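Local coordinates for competence damage-inducible protein A (Klebsiella pneumoniae subsp. pneumoniae MGH 78578, PDB 5V01) that has no established function but belongs to the CinA family, and is related to enzymes that deamidate nicotinamide mononucleotide, at residues A[7-12]-A[157-162]; A[31-36]-A[105-110]; A[75-80]-A[92-97]; A[85-90]-A[128-133]. One frame throughout, in Å; residues are numbered along the deposited sequence. Where two conformers were deposited one is given.

Contact 1 (A[7-12]-A[157-162]); sequences EIDSDA and AVRYAL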
loop_
_atom_site.group_PDB
_atom_site.type_symbol
_atom_site.label_atom_id
_atom_site.label_comp_id
_atom_site.label_asym_id
_atom_site.label_seq_id
_atom_site.Cartn_x
_atom_site.Cartn_y
_atom_site.Cartn_z
ATOM N N GLU A 7 19.954 6.860 -16.631
ATOM C CA GLU A 7 20.284 5.665 -15.835
ATOM C C GLU A 7 19.172 5.393 -14.828
ATOM O O GLU A 7 18.805 4.235 -14.599
ATOM C CB GLU A 7 21.606 5.825 -15.061
ATOM C CG GLU A 7 22.868 5.697 -15.894
ATOM C CD GLU A 7 22.981 4.354 -16.597
ATOM O OE1 GLU A 7 22.950 4.343 -17.843
ATOM O OE2 GLU A 7 23.101 3.319 -15.899
ATOM N N ILE A 8 18.636 6.456 -14.231
ATOM C CA ILE A 8 17.703 6.332 -13.101
ATOM C C ILE A 8 16.256 6.328 -13.599
ATOM O O ILE A 8 15.452 5.557 -13.109
ATOM C CB ILE A 8 17.934 7.450 -12.052
ATOM C CG1 ILE A 8 19.435 7.567 -11.697
ATOM C CG2 ILE A 8 17.103 7.208 -10.784
ATOM C CD1 ILE A 8 20.054 6.345 -11.028
ATOM N N ASP A 9 15.934 7.172 -14.585
ATOM C CA ASP A 9 14.602 7.180 -15.233
ATOM C C ASP A 9 14.714 6.534 -16.606
ATOM O O ASP A 9 14.920 7.218 -17.612
ATOM C CB ASP A 9 14.058 8.605 -15.392
ATOM C CG ASP A 9 12.656 8.634 -16.023
ATOM O OD1 ASP A 9 11.881 7.665 -15.832
ATOM O OD2 ASP A 9 12.334 9.621 -16.725
ATOM N N SER A 10 14.582 5.209 -16.630
ATOM C CA SER A 10 14.886 4.431 -17.824
ATOM C C SER A 10 14.026 3.201 -17.897
ATOM O O SER A 10 13.956 2.445 -16.933
ATOM C CB SER A 10 16.344 3.987 -17.794
ATOM O OG SER A 10 16.680 3.263 -18.970
ATOM N N ASP A 11 13.429 2.974 -19.064
ATOM C CA ASP A 11 12.696 1.739 -19.347
ATOM C C ASP A 11 13.618 0.515 -19.414
ATOM O O ASP A 11 13.136 -0.614 -19.415
ATOM C CB ASP A 11 11.886 1.875 -20.649
ATOM C CG ASP A 11 10.751 2.907 -20.543
ATOM O OD1 ASP A 11 10.589 3.553 -19.484
ATOM O OD2 ASP A 11 10.012 3.078 -21.534
ATOM N N ALA A 12 14.932 0.742 -19.475
ATOM C CA ALA A 12 15.935 -0.321 -19.353
ATOM C C ALA A 12 16.128 -0.844 -17.922
ATOM O O ALA A 12 16.826 -1.841 -17.724
ATOM C CB ALA A 12 17.265 0.162 -19.909
ATOM N N ALA A 157 6.838 5.755 -12.191
ATOM C CA ALA A 157 7.112 6.434 -10.932
ATOM C C ALA A 157 7.622 5.463 -9.877
ATOM O O ALA A 157 8.550 5.756 -9.146
ATOM C CB ALA A 157 5.853 7.130 -10.433
ATOM N N VAL A 158 7.030 4.278 -9.817
ATOM C CA VAL A 158 7.517 3.247 -8.909
ATOM C C VAL A 158 8.972 2.867 -9.249
ATOM O O VAL A 158 9.827 2.795 -8.361
ATOM C CB VAL A 158 6.611 1.985 -8.967
ATOM C CG1 VAL A 158 7.271 0.803 -8.254
ATOM C CG2 VAL A 158 5.234 2.299 -8.350
ATOM N N ARG A 159 9.247 2.640 -10.532
ATOM C CA ARG A 159 10.594 2.280 -10.974
ATOM C C ARG A 159 11.591 3.402 -10.632
ATOM O O ARG A 159 12.694 3.141 -10.144
ATOM C CB ARG A 159 10.589 1.991 -12.475
ATOM C CG ARG A 159 11.583 0.956 -12.969
ATOM C CD ARG A 159 11.374 0.767 -14.463
ATOM N NE ARG A 159 11.402 2.057 -15.150
ATOM C CZ ARG A 159 10.804 2.323 -16.305
ATOM N NH1 ARG A 159 10.121 1.382 -16.943
ATOM N NH2 ARG A 159 10.899 3.540 -16.828
ATOM N N TYR A 160 11.192 4.651 -10.860
ATOM C CA TYR A 160 12.078 5.790 -10.575
ATOM C C TYR A 160 12.376 5.874 -9.083
ATOM O O TYR A 160 13.510 6.100 -8.676
ATOM C CB TYR A 160 11.446 7.096 -11.067
ATOM C CG TYR A 160 12.360 8.274 -10.897
ATOM C CD1 TYR A 160 13.396 8.469 -11.784
ATOM C CD2 TYR A 160 12.246 9.143 -9.817
ATOM C CE1 TYR A 160 14.273 9.511 -11.636
ATOM C CE2 TYR A 160 13.130 10.189 -9.673
ATOM C CZ TYR A 160 14.146 10.356 -10.581
ATOM O OH TYR A 160 15.045 11.384 -10.467
ATOM N N ALA A 161 11.340 5.730 -8.263
ATOM C CA ALA A 161 11.537 5.786 -6.818
ATOM C C ALA A 161 12.575 4.776 -6.351
ATOM O O ALA A 161 13.432 5.079 -5.517
ATOM C CB ALA A 161 10.233 5.575 -6.074
ATOM N N LEU A 162 12.477 3.564 -6.906
ATOM C CA LEU A 162 13.369 2.484 -6.537
ATOM C C LEU A 162 14.781 2.671 -7.106
ATOM O O LEU A 162 15.757 2.370 -6.425
ATOM C CB LEU A 162 12.802 1.131 -6.968
ATOM C CG LEU A 162 11.535 0.694 -6.221
ATOM C CD1 LEU A 162 10.833 -0.427 -7.000
ATOM C CD2 LEU A 162 11.848 0.268 -4.794
HETATM O O HOH W 1 13.615 4.009 -13.800
HETATM O O HOH W 2 11.130 5.437 -14.450
HETATM O O HOH W 3 10.717 -1.839 -17.303
#
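D9 and Y160 mark the closest backbone approach, with CA atoms 5.5 Å apart, where the irregular loop 7-12 passes helical segment 157-162. R159 carries the polar part. Its chain bends at CG-CD (chi3 52°), turning NE aside. The guanidinium reaches the loop. NH2 of R159 donates to OD1 of D11 at 2.7 Å, which makes a salt bridge. OD1 is met on its anti side, 16° out of the carboxylate plane. The two flat groups are turned 61° apart, and a single N-H serves the bridge. The backbone O of S10 lies over a guanidinium face, 3.1 Å from NE of R159, but the angle is poor for a hydrogen bond. One water sits at the guanidinium edge, in its plane. It accepts from NE and from S10 N and donates to I8 O. A second water joins D9 OD1 to NH2, the latter bond weak. R159 was deposited in two conformers, so this polar network describes one of them.

The apolar part is the ring of Y160. Its CD1 lies 3.7 Å from CB of D9, and its CE1 lies 3.7 Å from CG2 of I8. Both carbons approach the ring obliquely.

The loop covers one side of helix 150-169, where I8 also touches A163 and A164. R159 packs on T15 and L18 of helix 15-29, and Y160 meets F131 of strand 128-135 edge-to-face.

Contact 2 (A[31-36]-A[105-110]); sequences WRLTTA and ADIAIA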
loop_
_atom_site.group_PDB
_atom_site.type_symbol
_atom_site.label_atom_id
_atom_site.label_comp_id
_atom_site.label_asym_id
_atom_site.label_seq_id
_atom_site.Cartn_x
_atom_site.Cartn_y
_atom_site.Cartn_z
ATOM N N TRP A 31 19.314 -1.469 7.715
ATOM C CA TRP A 31 18.347 -0.362 7.584
ATOM C C TRP A 31 16.980 -0.856 7.158
ATOM O O TRP A 31 16.855 -1.849 6.447
ATOM C CB TRP A 31 18.833 0.686 6.590
ATOM C CG TRP A 31 20.090 1.420 7.001
ATOM C CD1 TRP A 31 20.668 1.431 8.216
ATOM C CD2 TRP A 31 20.899 2.249 6.157
ATOM N NE1 TRP A 31 21.807 2.211 8.192
ATOM C CE2 TRP A 31 21.958 2.734 6.938
ATOM C CE3 TRP A 31 20.816 2.639 4.818
ATOM C CZ2 TRP A 31 22.944 3.575 6.423
ATOM C CZ3 TRP A 31 21.790 3.478 4.306
ATOM C CH2 TRP A 31 22.836 3.940 5.110
ATOM N N ARG A 32 15.960 -0.117 7.581
ATOM C CA ARG A 32 14.582 -0.433 7.268
ATOM C C ARG A 32 13.947 0.732 6.533
ATOM O O ARG A 32 14.199 1.902 6.839
ATOM C CB ARG A 32 13.801 -0.772 8.538
ATOM C CG ARG A 32 14.383 -1.984 9.226
ATOM C CD ARG A 32 13.522 -2.470 10.367
ATOM N NE ARG A 32 12.317 -3.138 9.888
ATOM C CZ ARG A 32 12.260 -4.376 9.391
ATOM N NH1 ARG A 32 13.352 -5.144 9.282
ATOM N NH2 ARG A 32 11.084 -4.870 9.010
ATOM N N LEU A 33 13.130 0.375 5.558
ATOM C CA LEU A 33 12.465 1.290 4.640
ATOM C C LEU A 33 10.965 1.296 4.932
ATOM O O LEU A 33 10.397 0.259 5.278
ATOM C CB LEU A 33 12.697 0.760 3.222
ATOM C CG LEU A 33 12.018 1.467 2.057
ATOM C CD1 LEU A 33 12.518 2.904 1.880
ATOM C CD2 LEU A 33 12.255 0.653 0.784
ATOM N N THR A 34 10.321 2.438 4.702
ATOM C CA THR A 34 8.857 2.581 4.778
ATOM C C THR A 34 8.417 3.486 3.631
ATOM O O THR A 34 9.225 4.237 3.064
ATOM C CB THR A 34 8.428 3.136 6.130
ATOM O OG1 THR A 34 7.029 3.073 6.246
ATOM C CG2 THR A 34 8.859 4.548 6.341
ATOM N N THR A 35 7.143 3.385 3.265
ATOM C CA THR A 35 6.618 4.101 2.107
ATOM C C THR A 35 5.273 4.735 2.361
ATOM O O THR A 35 4.425 4.169 3.073
ATOM C CB THR A 35 6.493 3.183 0.875
ATOM O OG1 THR A 35 5.625 2.079 1.150
ATOM C CG2 THR A 35 7.831 2.702 0.404
ATOM N N ALA A 36 5.058 5.882 1.719
ATOM C CA ALA A 36 3.760 6.568 1.719
ATOM C C ALA A 36 3.442 6.953 0.282
ATOM O O ALA A 36 4.234 7.615 -0.380
ATOM C CB ALA A 36 3.777 7.808 2.610
ATOM N N ALA A 105 11.222 3.809 10.961
ATOM C CA ALA A 105 12.139 3.331 9.946
ATOM C C ALA A 105 13.352 4.255 9.830
ATOM O O ALA A 105 13.395 5.337 10.403
ATOM C CB ALA A 105 11.412 3.255 8.613
ATOM N N ASP A 106 14.343 3.793 9.083
ATOM C CA ASP A 106 15.525 4.597 8.771
ATOM C C ASP A 106 15.341 5.462 7.519
ATOM O O ASP A 106 15.908 6.568 7.422
ATOM C CB ASP A 106 16.722 3.675 8.571
ATOM C CG ASP A 106 16.994 2.819 9.778
ATOM O OD1 ASP A 106 17.544 3.378 10.737
ATOM O OD2 ASP A 106 16.686 1.597 9.760
ATOM N N ILE A 107 14.602 4.930 6.543
ATOM C CA ILE A 107 14.385 5.594 5.269
ATOM C C ILE A 107 12.907 5.571 4.932
ATOM O O ILE A 107 12.265 4.530 5.066
ATOM C CB ILE A 107 15.178 4.931 4.122
ATOM C CG1 ILE A 107 16.689 4.996 4.418
ATOM C CG2 ILE A 107 14.862 5.588 2.780
ATOM C CD1 ILE A 107 17.505 3.937 3.724
ATOM N N ALA A 108 12.386 6.710 4.487
ATOM C CA ALA A 108 10.998 6.832 4.019
ATOM C C ALA A 108 11.004 7.385 2.599
ATOM O O ALA A 108 11.744 8.314 2.281
ATOM C CB ALA A 108 10.181 7.745 4.942
ATOM N N ILE A 109 10.189 6.794 1.747
ATOM C CA ILE A 109 9.874 7.354 0.435
ATOM C C ILE A 109 8.434 7.788 0.436
ATOM O O ILE A 109 7.558 7.005 0.837
ATOM C CB ILE A 109 10.124 6.365 -0.702
ATOM C CG1 ILE A 109 11.586 5.929 -0.702
ATOM C CG2 ILE A 109 9.713 6.980 -2.018
ATOM C CD1 ILE A 109 11.929 4.852 -1.690
ATOM N N ALA A 110 8.197 9.023 -0.011
ATOM C CA ALA A 110 6.848 9.497 -0.321
ATOM C C ALA A 110 6.760 9.866 -1.786
ATOM O O ALA A 110 7.695 10.427 -2.324
ATOM C CB ALA A 110 6.452 10.679 0.553
#
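R32 and D106 pair just before the two strands begin, and backbone hydrogen bonds continue the pairing. R32 O accepts from both D106 N (2.9 Å) and I107 N (3.1 Å). Beyond it, T34 N donates to I107 O, I109 N to T34 O, and A36 N to I109 O. CA-H...O contacts accompany these bonds.

One side chain joins in. OD2 of D106 takes the backbone N-H of R32 at 2.9 Å through its anti lone pair. CG of D106 stands anti to the carbonyl carbon (chi1 -58°), on the side where OD2 meets R32 N. Its OD1 pairs with R136. The R32 guanidinium turns away and forms a salt bridge with D59.

These are neighbouring parallel strands within a five-stranded mixed sheet with helices on both faces, a three-layer alpha/beta arrangement. Their short axes lie 4.7 Å apart at 20°.

Apolar contacts differ by face. On the face of L33 and I109, CD1 of L33 touches CG2 of I107 at 3.7 Å and CG1 of I109 at 4.1 Å. CE3 of W31 meets CD1 of I107 at 3.7 Å. Helices 43-50 and 150-169 cover this face. The T35 hydroxyl here bonds to that of Y58. On the other face, CG2 of T34 lies 3.7 Å from CB of A108, under helix 89-103. The T34 hydroxyl bonds to T60 O.

Contact 3 (A[75-80]-A[92-97]); sequences QVRAET and VQEMSS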
loop_
_atom_site.group_PDB
_atom_site.type_symbol
_atom_site.label_atom_id
_atom_site.label_comp_id
_atom_site.label_asym_id
_atom_site.label_seq_id
_atom_site.Cartn_x
_atom_site.Cartn_y
_atom_site.Cartn_z
ATOM N N GLN A 75 -0.387 13.193 9.343
ATOM C CA GLN A 75 -0.307 14.508 10.009
ATOM C C GLN A 75 0.220 15.583 9.067
ATOM O O GLN A 75 0.807 16.570 9.498
ATOM C CB GLN A 75 0.501 14.466 11.305
ATOM C CG GLN A 75 -0.061 13.542 12.362
ATOM C CD GLN A 75 0.285 12.102 12.112
ATOM O OE1 GLN A 75 1.435 11.774 11.805
ATOM N NE2 GLN A 75 -0.713 11.227 12.215
ATOM N N VAL A 76 -0.061 15.453 7.773
ATOM C CA VAL A 76 0.258 16.540 6.835
ATOM C C VAL A 76 -0.601 17.725 7.275
ATOM O O VAL A 76 -1.777 17.575 7.572
ATOM C CB VAL A 76 -0.000 16.122 5.370
ATOM C CG1 VAL A 76 0.189 17.300 4.428
ATOM C CG2 VAL A 76 0.922 14.967 4.963
ATOM N N ARG A 77 0.009 18.903 7.313
ATOM C CA ARG A 77 -0.691 20.116 7.762
ATOM C C ARG A 77 -1.743 20.553 6.766
ATOM O O ARG A 77 -1.484 20.624 5.566
ATOM C CB ARG A 77 0.274 21.272 7.932
ATOM C CG ARG A 77 1.309 21.057 8.988
ATOM C CD ARG A 77 2.197 22.289 8.986
ATOM N NE ARG A 77 3.200 22.220 10.033
ATOM C CZ ARG A 77 4.186 23.105 10.190
ATOM N NH1 ARG A 77 4.296 24.129 9.363
ATOM N NH2 ARG A 77 5.039 22.961 11.188
ATOM N N ALA A 78 -2.907 20.959 7.265
ATOM C CA ALA A 78 -3.966 21.477 6.392
ATOM C C ALA A 78 -3.458 22.686 5.584
ATOM O O ALA A 78 -3.752 22.826 4.397
ATOM C CB ALA A 78 -5.197 21.860 7.205
ATOM N N GLU A 79 -2.710 23.545 6.274
ATOM C CA GLU A 79 -2.119 24.730 5.692
ATOM C C GLU A 79 -1.198 24.412 4.508
ATOM O O GLU A 79 -1.206 25.107 3.494
ATOM C CB GLU A 79 -1.371 25.466 6.806
ATOM C CG GLU A 79 -2.287 25.920 7.942
ATOM C CD GLU A 79 -2.913 24.805 8.797
ATOM O OE1 GLU A 79 -2.262 23.733 9.088
ATOM O OE2 GLU A 79 -4.094 25.055 9.202
ATOM N N THR A 80 -0.421 23.346 4.641
ATOM C CA THR A 80 0.484 22.901 3.575
ATOM C C THR A 80 -0.297 22.496 2.332
ATOM O O THR A 80 0.033 22.875 1.202
ATOM C CB THR A 80 1.377 21.761 4.062
ATOM O OG1 THR A 80 2.176 22.245 5.148
ATOM C CG2 THR A 80 2.263 21.245 2.938
ATOM N N VAL A 92 5.167 16.163 -0.098
ATOM C CA VAL A 92 5.955 14.924 -0.029
ATOM C C VAL A 92 6.952 14.965 1.133
ATOM O O VAL A 92 7.225 13.944 1.758
ATOM C CB VAL A 92 6.626 14.483 -1.368
ATOM C CG1 VAL A 92 5.577 14.019 -2.362
ATOM C CG2 VAL A 92 7.577 15.524 -1.942
ATOM N N GLN A 93 7.501 16.154 1.442
ATOM C CA GLN A 93 8.336 16.270 2.654
ATOM C C GLN A 93 7.554 15.846 3.895
ATOM O O GLN A 93 8.025 15.024 4.683
ATOM C CB GLN A 93 8.865 17.692 2.846
ATOM C CG GLN A 93 9.931 18.074 1.861
ATOM C CD GLN A 93 10.251 19.549 1.852
ATOM O OE1 GLN A 93 9.398 20.394 2.141
ATOM N NE2 GLN A 93 11.482 19.867 1.510
ATOM N N GLU A 94 6.359 16.408 4.068
ATOM C CA GLU A 94 5.574 16.100 5.258
ATOM C C GLU A 94 5.078 14.650 5.272
ATOM O O GLU A 94 5.039 14.015 6.331
ATOM C CB GLU A 94 4.421 17.086 5.425
ATOM C CG GLU A 94 4.905 18.493 5.779
ATOM C CD GLU A 94 3.784 19.469 6.036
ATOM O OE1 GLU A 94 2.659 19.038 6.232
ATOM O OE2 GLU A 94 4.020 20.692 6.072
ATOM N N MET A 95 4.717 14.124 4.098
ATOM C CA MET A 95 4.332 12.695 4.008
ATOM C C MET A 95 5.487 11.804 4.460
ATOM O O MET A 95 5.284 10.855 5.229
ATOM C CB MET A 95 3.947 12.315 2.576
ATOM C CG MET A 95 2.622 12.838 2.119
ATOM S SD MET A 95 2.258 12.511 0.388
ATOM C CE MET A 95 2.008 10.748 0.406
ATOM N N SER A 96 6.703 12.113 3.982
ATOM C CA SER A 96 7.865 11.287 4.293
ATOM C C SER A 96 8.168 11.336 5.788
ATOM O O SER A 96 8.474 10.325 6.392
ATOM C CB SER A 96 9.084 11.677 3.447
ATOM O OG SER A 96 9.703 12.876 3.879
ATOM N N SER A 97 8.063 12.531 6.384
ATOM C CA SER A 97 8.286 12.649 7.820
ATOM C C SER A 97 7.236 11.885 8.630
ATOM O O SER A 97 7.580 11.219 9.629
ATOM C CB SER A 97 8.289 14.122 8.245
ATOM O OG SER A 97 9.339 14.809 7.631
HETATM O O HOH W 4 3.604 17.639 9.017
#
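E94 reaches R77 and T80 by a stretched side chain. CG stands anti to the carbonyl carbon (chi1 -69°), and CD then continues the line away from the helix (chi2 -176°). The carboxylate ends at the start of helix 78-84, where R77 holds the N-cap position. OE1 of E94 accepts the backbone N-H of R77 at 2.9 Å. That bond is nearly straight (171°), and the donor lies almost on the C-O line of OE1. OE2 takes the hydroxyl of T80, with OG1 2.6 Å away. The two side chains meet tip to tip. OG1 comes in on the syn side of OE2, tilted from the carboxylate plane.

V76 packs beside the acid. Its CG1 lies 3.5 Å from OE1 of E94, and its CG2 lies 3.9 Å from CG of M95. M95 also touches A110 and L74, tying this corner to the sheet and helix 67-74. R77 crosses E94 at about a right angle. Its NE is 4.3 Å from OE2, and no N-H points at that oxygen, so only the charges attract.

The contact joins helix 89-103 to the turn after helix 67-74 and the first turn of helix 78-84. Each carboxylate oxygen has its own donor, which fixes the rotation of the group. The nearby R77 charge and the helix N-terminus would probably stabilise E94 as the anion.

Contact 4 (A[85-90]-A[128-133]); sequences SAVSEA and TVWFAW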
loop_
_atom_site.group_PDB
_atom_site.type_symbol
_atom_site.label_atom_id
_atom_site.label_comp_id
_atom_site.label_asym_id
_atom_site.label_seq_id
_atom_site.Cartn_x
_atom_site.Cartn_y
_atom_site.Cartn_z
ATOM N N SER A 85 -0.891 22.374 -2.315
ATOM C CA SER A 85 -1.560 21.184 -2.837
ATOM C C SER A 85 -0.821 19.921 -2.429
ATOM O O SER A 85 0.316 19.964 -1.954
ATOM C CB SER A 85 -1.757 21.202 -4.361
ATOM O OG SER A 85 -0.643 20.655 -5.045
ATOM N N ALA A 86 -1.487 18.793 -2.629
ATOM C CA ALA A 86 -0.882 17.510 -2.334
ATOM C C ALA A 86 0.246 17.125 -3.299
ATOM O O ALA A 86 1.088 16.285 -2.947
ATOM C CB ALA A 86 -1.932 16.427 -2.323
ATOM N N VAL A 87 0.255 17.701 -4.501
ATOM C CA VAL A 87 1.309 17.427 -5.486
ATOM C C VAL A 87 2.277 18.584 -5.410
ATOM O O VAL A 87 2.165 19.579 -6.126
ATOM C CB VAL A 87 0.731 17.191 -6.889
ATOM C CG1 VAL A 87 1.844 16.961 -7.911
ATOM C CG2 VAL A 87 -0.199 15.995 -6.878
ATOM N N SER A 88 3.207 18.448 -4.481
ATOM C CA SER A 88 4.141 19.514 -4.155
ATOM C C SER A 88 5.304 18.968 -3.359
ATOM O O SER A 88 5.221 17.916 -2.700
ATOM C CB SER A 88 3.444 20.615 -3.338
ATOM O OG SER A 88 3.062 20.146 -2.038
ATOM N N GLU A 89 6.406 19.696 -3.429
ATOM C CA GLU A 89 7.548 19.432 -2.571
ATOM C C GLU A 89 7.170 19.409 -1.081
ATOM O O GLU A 89 7.552 18.500 -0.357
ATOM C CB GLU A 89 8.642 20.473 -2.812
ATOM C CG GLU A 89 9.920 20.146 -2.072
ATOM C CD GLU A 89 11.057 21.103 -2.337
ATOM O OE1 GLU A 89 10.818 22.312 -2.375
ATOM O OE2 GLU A 89 12.196 20.637 -2.455
ATOM N N ALA A 90 6.425 20.417 -0.619
ATOM C CA ALA A 90 6.099 20.508 0.796
ATOM C C ALA A 90 5.274 19.320 1.276
ATOM O O ALA A 90 5.504 18.787 2.359
ATOM C CB ALA A 90 5.372 21.807 1.093
ATOM N N THR A 128 2.928 14.704 -13.802
ATOM C CA THR A 128 3.809 15.334 -12.832
ATOM C C THR A 128 3.779 14.575 -11.513
ATOM O O THR A 128 2.716 14.382 -10.937
ATOM C CB THR A 128 3.395 16.774 -12.543
ATOM O OG1 THR A 128 3.312 17.524 -13.768
ATOM C CG2 THR A 128 4.394 17.442 -11.588
ATOM N N VAL A 129 4.953 14.165 -11.038
ATOM C CA VAL A 129 5.066 13.377 -9.811
ATOM C C VAL A 129 6.207 13.923 -8.957
ATOM O O VAL A 129 7.325 14.117 -9.471
ATOM C CB VAL A 129 5.302 11.879 -10.098
ATOM C CG1 VAL A 129 5.326 11.091 -8.786
ATOM C CG2 VAL A 129 4.253 11.316 -11.051
ATOM N N TRP A 130 5.914 14.200 -7.689
ATOM C CA TRP A 130 6.897 14.567 -6.687
ATOM C C TRP A 130 7.325 13.365 -5.847
ATOM O O TRP A 130 6.495 12.522 -5.481
ATOM C CB TRP A 130 6.373 15.676 -5.762
ATOM C CG TRP A 130 6.536 17.071 -6.296
ATOM C CD1 TRP A 130 5.590 17.831 -6.937
ATOM C CD2 TRP A 130 7.710 17.874 -6.210
ATOM N NE1 TRP A 130 6.112 19.053 -7.271
ATOM C CE2 TRP A 130 7.409 19.118 -6.827
ATOM C CE3 TRP A 130 8.980 17.679 -5.661
ATOM C CZ2 TRP A 130 8.345 20.159 -6.917
ATOM C CZ3 TRP A 130 9.912 18.713 -5.768
ATOM C CH2 TRP A 130 9.582 19.936 -6.379
ATOM N N PHE A 131 8.612 13.322 -5.544
ATOM C CA PHE A 131 9.240 12.287 -4.760
ATOM C C PHE A 131 9.969 12.903 -3.594
ATOM O O PHE A 131 10.590 13.978 -3.774
ATOM C CB PHE A 131 10.291 11.548 -5.611
ATOM C CG PHE A 131 9.714 10.829 -6.801
ATOM C CD1 PHE A 131 9.460 11.504 -7.971
ATOM C CD2 PHE A 131 9.394 9.466 -6.723
ATOM C CE1 PHE A 131 8.900 10.859 -9.054
ATOM C CE2 PHE A 131 8.839 8.814 -7.807
ATOM C CZ PHE A 131 8.603 9.494 -8.981
ATOM N N ALA A 132 9.965 12.224 -2.453
ATOM C CA ALA A 132 10.845 12.526 -1.323
ATOM C C ALA A 132 11.522 11.257 -0.840
ATOM O O ALA A 132 10.847 10.220 -0.712
ATOM C CB ALA A 132 10.070 13.146 -0.183
ATOM N N TRP A 133 12.827 11.325 -0.592
ATOM C CA TRP A 133 13.574 10.246 0.035
ATOM C C TRP A 133 14.144 10.853 1.308
ATOM O O TRP A 133 14.912 11.832 1.246
ATOM C CB TRP A 133 14.695 9.706 -0.868
ATOM C CG TRP A 133 14.268 9.218 -2.188
ATOM C CD1 TRP A 133 14.094 7.888 -2.567
ATOM C CD2 TRP A 133 14.030 9.993 -3.364
ATOM N NE1 TRP A 133 13.744 7.824 -3.880
ATOM C CE2 TRP A 133 13.686 9.089 -4.398
ATOM C CE3 TRP A 133 14.111 11.363 -3.668
ATOM C CZ2 TRP A 133 13.397 9.514 -5.698
ATOM C CZ3 TRP A 133 13.822 11.771 -4.952
ATOM C CH2 TRP A 133 13.485 10.859 -5.954
#
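S88 and W130 are the closest backbone pair, with CA atoms 6.2 Å apart. Segment 85-90 is a turn leading into helix 89-103, and segment 128-133 is a strand. The turn lies over the strand; no backbone bonds link them.

W130 carries the contact. The peptide between S88 and E89 lies over one face of its indole. E89 N sits 3.5 Å above the plane, over the centre, and S88 C is 3.6 Å above it, nearer the rim. The peptide C-N bond thus keeps a nearly constant height above the ring. CB of E89 adds a CH-pi contact, 3.8 Å from the centroid of the six-membered ring of W130 and 18° off its normal. CG of E89, anti to the backbone N (chi1 -173°), lies 4.0 Å from CZ3 of W130. V87 comes from another direction. Its CG1 lies in the ring plane at the edge, 4.0 Å from CD1 of W130, and it also approaches the backbone O of T128.

The turn holds itself in shape. OG of S88 donates to S85 O at 2.8 Å and also caps C91 N, as an N-cap of helix 89-103. OG of S85 accepts from V87 N at 3.1 Å, an ST turn. OE2 of E89 bonds to the hydroxyl of T141.

One face of the indole lies under the start of helix 89-103, and R143 of strand 138-145 also touches it. W130 pairs by backbone with S112 of strand 107-113. F131, pointing to the other side of strand 128-135, packs on A157 and A161 of helix 150-169.

Contact 2 is the buried core: two parallel strands joined by backbone bonds and apolar side chains. Contact 1 lies at the surface, and its chemistry is charge and water beside one tyrosine ring. Contacts 3 and 4 are partly buried and share helix 89-103. One fixes it through a carboxylate, the other through an indole face. That helix covers one side of the sheet, and helix 150-169 of contact 1 covers the other. Contacts 1 and 3 stand on opposite sides of the chain's centre. Contacts 2 and 4 meet in the sheet, where A132 N and A110 O probably form a hydrogen bond. Contact 1 reaches contact 4 through A161 O and W133 NE1, probably hydrogen-bonded.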